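Local coordinates for protein cellulase (Bacillus sp. BG-CS10, PDB 5E09) that hydrolyses internal beta-1,4-glucosidic bonds of cellulose, as a salt-adapted family 5 endoglucanase that also carries a family 46 carbohydrate-binding module, at residues A[219-233]-A[265-277]. Sequence-based numbering, arbitrary orientation.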
ATOM      1  N   LEU A 219     -18.833 -15.911  10.616  1.00 56.72           N
ATOM      2  CA  LEU A 219     -18.288 -14.589  10.889  1.00 43.14           C
ATOM      3  C   LEU A 219     -16.796 -14.537  10.560  1.00 41.89           C
ATOM      4  O   LEU A 219     -16.070 -15.510  10.755  1.00 36.52           O
ATOM      5  CB  LEU A 219     -18.531 -14.204  12.353  1.00 43.11           C
ATOM      6  CG  LEU A 219     -19.988 -14.040  12.815  1.00 47.53           C
ATOM      7  CD1 LEU A 219     -20.053 -13.685  14.294  1.00 46.50           C
ATOM      8  CD2 LEU A 219     -20.724 -12.998  11.995  1.00 33.43           C
ATOM      9  N   ILE A 220     -16.354 -13.391  10.052  1.00 34.45           N
ATOM     10  CA  ILE A 220     -14.978 -13.192   9.624  1.00 38.32           C
ATOM     11  C   ILE A 220     -14.419 -11.915  10.232  1.00 38.17           C
ATOM     12  O   ILE A 220     -15.061 -10.874  10.184  1.00 37.54           O
ATOM     13  CB  ILE A 220     -14.871 -13.101   8.089  1.00 41.96           C
ATOM     14  CG1 ILE A 220     -15.517 -14.322   7.425  1.00 42.44           C
ATOM     15  CG2 ILE A 220     -13.420 -12.944   7.662  1.00 32.84           C
ATOM     16  CD1 ILE A 220     -15.933 -14.077   5.991  1.00 42.88           C
ATOM     17  N   ALA A 221     -13.230 -11.997  10.815  1.00 38.95           N
ATOM     18  CA  ALA A 221     -12.559 -10.817  11.346  1.00 36.25           C
ATOM     19  C   ALA A 221     -11.809 -10.111  10.226  1.00 45.32           C
ATOM     20  O   ALA A 221     -11.257 -10.766   9.348  1.00 51.05           O
ATOM     21  CB  ALA A 221     -11.606 -11.206  12.471  1.00 35.60           C
ATOM     22  N   THR A 222     -11.789  -8.783  10.235  1.00 37.00           N
ATOM     23  CA  THR A 222     -10.978  -8.089   9.250  1.00 30.48           C
ATOM     24  C   THR A 222     -10.088  -7.010   9.846  1.00 44.10           C
ATOM     25  O   THR A 222     -10.485  -6.274  10.754  1.00 35.58           O
ATOM     26  CB  THR A 222     -11.831  -7.449   8.144  1.00 36.76           C
ATOM     27  OG1 THR A 222     -10.963  -6.822   7.193  1.00 41.81           O
ATOM     28  CG2 THR A 222     -12.798  -6.410   8.705  1.00 38.59           C
ATOM     29  N   VAL A 223      -8.869  -6.928   9.324  1.00 40.31           N
ATOM     30  CA  VAL A 223      -7.967  -5.854   9.722  1.00 34.91           C
ATOM     31  C   VAL A 223      -7.286  -5.282   8.487  1.00 41.49           C
ATOM     32  O   VAL A 223      -7.374  -5.857   7.397  1.00 38.90           O
ATOM     33  CB  VAL A 223      -6.905  -6.326  10.742  1.00 34.90           C
ATOM     34  CG1 VAL A 223      -7.549  -6.591  12.095  1.00 39.84           C
ATOM     35  CG2 VAL A 223      -6.175  -7.564  10.245  1.00 24.89           C
ATOM     36  N   HIS A 224      -6.629  -4.141   8.664  1.00 36.33           N
ATOM     37  CA  HIS A 224      -5.913  -3.471   7.587  1.00 37.62           C
ATOM     38  C   HIS A 224      -4.452  -3.315   7.976  1.00 38.67           C
ATOM     39  O   HIS A 224      -4.129  -3.260   9.158  1.00 41.88           O
ATOM     40  CB  HIS A 224      -6.523  -2.101   7.283  1.00 33.89           C
ATOM     41  CG  HIS A 224      -7.884  -2.167   6.666  1.00 39.78           C
ATOM     42  ND1 HIS A 224      -8.632  -1.040   6.388  1.00 39.40           N
ATOM     43  CD2 HIS A 224      -8.635  -3.220   6.270  1.00 37.12           C
ATOM     44  CE1 HIS A 224      -9.781  -1.398   5.854  1.00 33.66           C
ATOM     45  NE2 HIS A 224      -9.813  -2.716   5.770  1.00 36.13           N
ATOM     46  N   TYR A 225      -3.571  -3.233   6.984  1.00 39.95           N
ATOM     47  CA  TYR A 225      -2.146  -3.092   7.261  1.00 36.37           C
ATOM     48  C   TYR A 225      -1.418  -2.363   6.136  1.00 36.38           C
ATOM     49  O   TYR A 225      -1.541  -2.724   4.973  1.00 38.30           O
ATOM     50  CB  TYR A 225      -1.508  -4.462   7.488  1.00 29.75           C
ATOM     51  CG  TYR A 225      -0.093  -4.368   7.991  1.00 36.74           C
ATOM     52  CD1 TYR A 225       0.166  -4.046   9.318  1.00 31.54           C
ATOM     53  CD2 TYR A 225       0.986  -4.583   7.142  1.00 27.46           C
ATOM     54  CE1 TYR A 225       1.453  -3.950   9.789  1.00 39.83           C
ATOM     55  CE2 TYR A 225       2.283  -4.489   7.606  1.00 30.77           C
ATOM     56  CZ  TYR A 225       2.510  -4.176   8.931  1.00 40.47           C
ATOM     57  OH  TYR A 225       3.795  -4.082   9.406  1.00 39.57           O
ATOM     58  N   TYR A 226      -0.645  -1.345   6.492  1.00 44.29           N
ATOM     59  CA  TYR A 226       0.003  -0.508   5.488  1.00 37.94           C
ATOM     60  C   TYR A 226       1.483  -0.331   5.765  1.00 32.73           C
ATOM     61  O   TYR A 226       2.120   0.570   5.226  1.00 42.87           O
ATOM     62  CB  TYR A 226      -0.687   0.852   5.410  1.00 37.37           C
ATOM     63  CG  TYR A 226      -1.970   0.797   4.623  1.00 52.11           C
ATOM     64  CD1 TYR A 226      -1.958   0.938   3.238  1.00 50.91           C
ATOM     65  CD2 TYR A 226      -3.190   0.583   5.254  1.00 37.85           C
ATOM     66  CE1 TYR A 226      -3.128   0.875   2.501  1.00 54.61           C
ATOM     67  CE2 TYR A 226      -4.367   0.516   4.526  1.00 46.72           C
ATOM     68  CZ  TYR A 226      -4.329   0.664   3.149  1.00 45.12           C
ATOM     69  OH  TYR A 226      -5.493   0.608   2.414  1.00 55.48           O
ATOM     70  N   GLY A 227       2.019  -1.197   6.615  1.00 42.00           N
ATOM     71  CA  GLY A 227       3.443  -1.246   6.866  1.00 33.58           C
ATOM     72  C   GLY A 227       3.885  -0.358   8.006  1.00 51.82           C
ATOM     73  O   GLY A 227       3.259   0.664   8.297  1.00 42.98           O
ATOM     74  N   PHE A 228       4.969  -0.776   8.653  1.00 50.53           N
ATOM     75  CA  PHE A 228       5.653   0.023   9.652  1.00 40.89           C
ATOM     76  C   PHE A 228       5.793   1.461   9.154  1.00 45.61           C
ATOM     77  O   PHE A 228       6.459   1.722   8.151  1.00 49.51           O
ATOM     78  CB  PHE A 228       7.015  -0.595   9.963  1.00 36.66           C
ATOM     79  CG  PHE A 228       7.769   0.108  11.045  1.00 40.72           C
ATOM     80  CD1 PHE A 228       7.209   0.275  12.301  1.00 47.17           C
ATOM     81  CD2 PHE A 228       9.051   0.587  10.815  1.00 50.66           C
ATOM     82  CE1 PHE A 228       7.907   0.920  13.311  1.00 40.89           C
ATOM     83  CE2 PHE A 228       9.757   1.236  11.819  1.00 49.14           C
ATOM     84  CZ  PHE A 228       9.183   1.402  13.069  1.00 47.60           C
ATOM     85  N   TRP A 229       5.146   2.379   9.868  1.00 39.14           N
ATOM     86  CA  TRP A 229       4.910   3.741   9.387  1.00 38.45           C
ATOM     87  C   TRP A 229       6.108   4.489   8.767  1.00 34.55           C
ATOM     88  O   TRP A 229       5.989   5.009   7.659  1.00 38.55           O
ATOM     89  CB  TRP A 229       4.320   4.586  10.526  1.00 41.32           C
ATOM     90  CG  TRP A 229       4.089   5.999  10.110  1.00 48.77           C
ATOM     91  CD1 TRP A 229       3.098   6.460   9.290  1.00 35.64           C
ATOM     92  CD2 TRP A 229       4.877   7.135  10.466  1.00 35.52           C
ATOM     93  NE1 TRP A 229       3.222   7.816   9.115  1.00 48.97           N
ATOM     94  CE2 TRP A 229       4.311   8.259   9.830  1.00 45.74           C
ATOM     95  CE3 TRP A 229       6.013   7.319  11.264  1.00 42.32           C
ATOM     96  CZ2 TRP A 229       4.829   9.544   9.968  1.00 43.00           C
ATOM     97  CZ3 TRP A 229       6.531   8.596  11.400  1.00 50.36           C
ATOM     98  CH2 TRP A 229       5.939   9.692  10.755  1.00 38.85           C
ATOM     99  N   PRO A 230       7.258   4.561   9.465  1.00 42.21           N
ATOM    100  CA  PRO A 230       8.325   5.393   8.890  1.00 28.97           C
ATOM    101  C   PRO A 230       8.837   4.897   7.531  1.00 39.08           C
ATOM    102  O   PRO A 230       9.200   5.699   6.667  1.00 35.49           O
ATOM    103  CB  PRO A 230       9.442   5.309   9.940  1.00 38.41           C
ATOM    104  CG  PRO A 230       8.802   4.783  11.171  1.00 34.88           C
ATOM    105  CD  PRO A 230       7.681   3.922  10.723  1.00 40.67           C
ATOM    106  N   PHE A 231       8.877   3.582   7.349  1.00 41.89           N
ATOM    107  CA  PHE A 231       9.262   3.018   6.065  1.00 30.05           C
ATOM    108  C   PHE A 231       8.174   3.247   5.021  1.00 39.17           C
ATOM    109  O   PHE A 231       8.467   3.566   3.868  1.00 35.33           O
ATOM    110  CB  PHE A 231       9.557   1.520   6.188  1.00 32.26           C
ATOM    111  CG  PHE A 231       9.678   0.820   4.864  1.00 44.65           C
ATOM    112  CD1 PHE A 231      10.799   1.000   4.063  1.00 44.65           C
ATOM    113  CD2 PHE A 231       8.665  -0.010   4.412  1.00 38.97           C
ATOM    114  CE1 PHE A 231      10.902   0.362   2.840  1.00 34.63           C
ATOM    115  CE2 PHE A 231       8.766  -0.655   3.193  1.00 31.74           C
ATOM    116  CZ  PHE A 231       9.882  -0.466   2.407  1.00 38.36           C
ATOM    117  N   SER A 232       6.917   3.094   5.430  1.00 26.66           N
ATOM    118  CA  SER A 232       5.818   3.138   4.482  1.00 37.21           C
ATOM    119  C   SER A 232       5.638   4.519   3.854  1.00 33.76           C
ATOM    120  O   SER A 232       5.127   4.623   2.745  1.00 36.75           O
ATOM    121  CB  SER A 232       4.515   2.694   5.152  1.00 34.58           C
ATOM    122  OG  SER A 232       4.112   3.621   6.140  1.00 51.66           O
ATOM    123  N   VAL A 233       6.047   5.577   4.554  1.00 33.48           N
ATOM    124  CA  VAL A 233       5.961   6.925   3.994  1.00 33.91           C
ATOM    125  C   VAL A 233       7.340   7.525   3.726  1.00 36.77           C
ATOM    126  O   VAL A 233       7.440   8.673   3.299  1.00 46.12           O
ATOM    127  CB  VAL A 233       5.177   7.897   4.920  1.00 45.15           C
ATOM    128  CG1 VAL A 233       3.766   7.379   5.183  1.00 34.61           C
ATOM    129  CG2 VAL A 233       5.935   8.133   6.223  1.00 27.50           C
ATOM    130  N   ILE A 265     -11.774 -18.527  14.191  1.00 53.78           N
ATOM    131  CA  ILE A 265     -12.056 -17.355  13.363  1.00 48.22           C
ATOM    132  C   ILE A 265     -11.073 -16.979  12.255  1.00 46.14           C
ATOM    133  O   ILE A 265      -9.916 -16.650  12.518  1.00 43.02           O
ATOM    134  CB  ILE A 265     -12.204 -16.152  14.320  1.00 58.20           C
ATOM    135  CG1 ILE A 265     -13.053 -16.552  15.532  1.00 52.46           C
ATOM    136  CG2 ILE A 265     -12.794 -14.952  13.591  1.00 39.21           C
ATOM    137  CD1 ILE A 265     -13.259 -15.445  16.531  1.00 53.85           C
ATOM    138  N   PRO A 266     -11.548 -17.006  11.005  1.00 45.61           N
ATOM    139  CA  PRO A 266     -10.723 -16.670   9.844  1.00 39.77           C
ATOM    140  C   PRO A 266     -10.540 -15.161   9.704  1.00 50.86           C
ATOM    141  O   PRO A 266     -11.441 -14.395  10.052  1.00 40.79           O
ATOM    142  CB  PRO A 266     -11.524 -17.240   8.678  1.00 40.86           C
ATOM    143  CG  PRO A 266     -12.940 -17.121   9.128  1.00 45.52           C
ATOM    144  CD  PRO A 266     -12.927 -17.358  10.619  1.00 40.22           C
ATOM    145  N   VAL A 267      -9.383 -14.748   9.198  1.00 38.77           N
ATOM    146  CA  VAL A 267      -9.055 -13.338   9.084  1.00 47.03           C
ATOM    147  C   VAL A 267      -8.909 -12.901   7.626  1.00 45.43           C
ATOM    148  O   VAL A 267      -8.307 -13.601   6.808  1.00 44.07           O
ATOM    149  CB  VAL A 267      -7.752 -13.013   9.847  1.00 55.75           C
ATOM    150  CG1 VAL A 267      -7.389 -11.534   9.704  1.00 38.14           C
ATOM    151  CG2 VAL A 267      -7.889 -13.399  11.311  1.00 43.43           C
ATOM    152  N   VAL A 268      -9.498 -11.751   7.309  1.00 41.69           N
ATOM    153  CA  VAL A 268      -9.260 -11.073   6.047  1.00 39.75           C
ATOM    154  C   VAL A 268      -8.508  -9.758   6.274  1.00 37.88           C
ATOM    155  O   VAL A 268      -8.983  -8.844   6.972  1.00 36.52           O
ATOM    156  CB  VAL A 268     -10.569 -10.784   5.287  1.00 35.36           C
ATOM    157  CG1 VAL A 268     -10.286  -9.920   4.064  1.00 36.00           C
ATOM    158  CG2 VAL A 268     -11.253 -12.087   4.872  1.00 36.08           C
ATOM    159  N   LEU A 269      -7.311  -9.689   5.705  1.00 31.84           N
ATOM    160  CA  LEU A 269      -6.582  -8.440   5.588  1.00 35.15           C
ATOM    161  C   LEU A 269      -7.255  -7.629   4.482  1.00 30.83           C
ATOM    162  O   LEU A 269      -6.839  -7.673   3.330  1.00 36.02           O
ATOM    163  CB  LEU A 269      -5.104  -8.697   5.280  1.00 27.31           C
ATOM    164  CG  LEU A 269      -4.186  -7.476   5.258  1.00 33.31           C
ATOM    165  CD1 LEU A 269      -4.279  -6.726   6.575  1.00 36.13           C
ATOM    166  CD2 LEU A 269      -2.756  -7.902   4.995  1.00 31.18           C
ATOM    167  N   GLY A 270      -8.313  -6.910   4.835  1.00 32.03           N
ATOM    168  CA  GLY A 270      -9.180  -6.290   3.846  1.00 35.96           C
ATOM    169  C   GLY A 270      -8.533  -5.223   2.986  1.00 42.46           C
ATOM    170  O   GLY A 270      -9.000  -4.937   1.880  1.00 39.95           O
ATOM    171  N   GLU A 271      -7.471  -4.615   3.504  1.00 27.11           N
ATOM    172  CA  GLU A 271      -6.656  -3.682   2.739  1.00 31.11           C
ATOM    173  C   GLU A 271      -5.202  -3.844   3.120  1.00 36.29           C
ATOM    174  O   GLU A 271      -4.872  -3.958   4.305  1.00 38.06           O
ATOM    175  CB  GLU A 271      -7.075  -2.227   2.980  1.00 35.76           C
ATOM    176  CG  GLU A 271      -8.491  -1.883   2.583  1.00 39.06           C
ATOM    177  CD  GLU A 271      -8.797  -0.416   2.780  1.00 47.04           C
ATOM    178  OE1 GLU A 271      -7.838   0.358   2.993  1.00 44.94           O
ATOM    179  OE2 GLU A 271      -9.991  -0.039   2.732  1.00 41.83           O
ATOM    180  N   PHE A 272      -4.327  -3.858   2.122  1.00 39.52           N
ATOM    181  CA  PHE A 272      -2.910  -3.686   2.398  1.00 36.81           C
ATOM    182  C   PHE A 272      -2.251  -2.937   1.249  1.00 36.85           C
ATOM    183  O   PHE A 272      -2.819  -2.811   0.166  1.00 36.15           O
ATOM    184  CB  PHE A 272      -2.222  -5.033   2.667  1.00 37.43           C
ATOM    185  CG  PHE A 272      -2.015  -5.880   1.446  1.00 39.48           C
ATOM    186  CD1 PHE A 272      -3.027  -6.703   0.973  1.00 35.89           C
ATOM    187  CD2 PHE A 272      -0.796  -5.882   0.788  1.00 36.08           C
ATOM    188  CE1 PHE A 272      -2.833  -7.493  -0.141  1.00 38.98           C
ATOM    189  CE2 PHE A 272      -0.596  -6.673  -0.332  1.00 39.54           C
ATOM    190  CZ  PHE A 272      -1.615  -7.479  -0.797  1.00 33.26           C
ATOM    191  N   GLY A 273      -1.062  -2.415   1.523  1.00 38.92           N
ATOM    192  CA  GLY A 273      -0.309  -1.614   0.581  1.00 30.11           C
ATOM    193  C   GLY A 273       0.766  -0.909   1.382  1.00 40.78           C
ATOM    194  O   GLY A 273       1.130  -1.353   2.468  1.00 37.22           O
ATOM    195  N   LEU A 274       1.283   0.186   0.850  1.00 35.18           N
ATOM    196  CA  LEU A 274       2.166   1.044   1.623  1.00 46.26           C
ATOM    197  C   LEU A 274       1.552   2.438   1.656  1.00 36.45           C
ATOM    198  O   LEU A 274       1.093   2.938   0.634  1.00 41.71           O
ATOM    199  CB  LEU A 274       3.577   1.069   1.028  1.00 35.40           C
ATOM    200  CG  LEU A 274       4.405  -0.204   1.221  1.00 40.63           C
ATOM    201  CD1 LEU A 274       5.644  -0.169   0.343  1.00 30.93           C
ATOM    202  CD2 LEU A 274       4.794  -0.371   2.688  1.00 34.05           C
ATOM    203  N   LEU A 275       1.526   3.043   2.840  1.00 43.92           N
ATOM    204  CA  LEU A 275       0.879   4.335   3.046  1.00 42.24           C
ATOM    205  C   LEU A 275       1.370   5.389   2.057  1.00 52.07           C
ATOM    206  O   LEU A 275       0.572   6.138   1.482  1.00 44.68           O
ATOM    207  CB  LEU A 275       1.119   4.814   4.475  1.00 45.24           C
ATOM    208  CG  LEU A 275      -0.006   5.624   5.111  1.00 53.87           C
ATOM    209  CD1 LEU A 275      -1.238   4.751   5.239  1.00 40.77           C
ATOM    210  CD2 LEU A 275       0.423   6.166   6.464  1.00 48.31           C
ATOM    211  N   GLY A 276       2.686   5.423   1.849  1.00 44.01           N
ATOM    212  CA  GLY A 276       3.300   6.369   0.934  1.00 38.00           C
ATOM    213  C   GLY A 276       2.720   6.370  -0.470  1.00 44.31           C
ATOM    214  O   GLY A 276       2.816   7.377  -1.179  1.00 41.41           O
ATOM    215  N   PHE A 277       2.109   5.256  -0.873  1.00 35.58           N
ATOM    216  CA  PHE A 277       1.483   5.160  -2.191  1.00 38.03           C
ATOM    217  C   PHE A 277       0.393   6.215  -2.391  1.00 43.01           C
ATOM    218  O   PHE A 277       0.052   6.547  -3.527  1.00 46.70           O
ATOM    219  CB  PHE A 277       0.889   3.767  -2.417  1.00 40.79           C
ATOM    220  CG  PHE A 277       1.917   2.697  -2.678  1.00 44.07           C
ATOM    221  CD1 PHE A 277       3.263   3.012  -2.786  1.00 35.06           C
ATOM    222  CD2 PHE A 277       1.530   1.374  -2.821  1.00 38.60           C
ATOM    223  CE1 PHE A 277       4.205   2.028  -3.026  1.00 43.14           C
ATOM    224  CE2 PHE A 277       2.471   0.383  -3.061  1.00 46.54           C
ATOM    225  CZ  PHE A 277       3.811   0.712  -3.165  1.00 35.75           C
TER
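H224 and E271 both turn CG anti to their own carbonyl carbon (chi1 -69° and -61°), and the extended chain of E271 then runs across one face of the imidazole. E271 CG makes a CH-pi contact 3.6 Å from the H224 ring centroid, and the carboxylate continues along the same face, its plane 20° from that of the ring. Y226 comes from farther along the chain, its ring nearly perpendicular to the E271 carboxylate; Y226 OH donates to E271 OE1 in the ring plane, though the modelled 2.4 Å is very short and its exact length doubtful. E271 OE2 turns to R59 in a salt bridge, while H224 ND1 bonds E149.

Along the backbone, parallel strands 219-225 and 267-272 are zipped by bonds such as V268 N to A221 O at 2.9 Å. V268 O takes two donors from opposite faces of its carbonyl plane, T222 OG1 at 2.8 Å and V223 N at 3.0 Å. Within the inverse gamma turn centred on L269, G270 N still reaches V223 O (2.9 Å). On the sheet face bearing V223 and Y225, L269 CD1 lies 3.7 Å from Y225 CB, with Y225 also against helix 243-261 and L269 against helix 286-302. Past the strands, L275 lodges its methyls against Y226 CB, the W229 ring edge and V233 CG1, while G276 N bonds S232 O at 2.7 Å.

These are neighbouring strands of the closed eight-stranded TIM barrel, joined through helix 243-261 in a beta-alpha-beta crossover. E149, after the fourth strand, and E271, on the seventh, are probably the acid/base and nucleophile, as in other family 5 glycosidases. The H224 stack and R59 salt bridge, with Y226 as a further contact, would restrict the E271 carboxylate's rotation, consistent with neighbours that position a nucleophile in the substrate cleft.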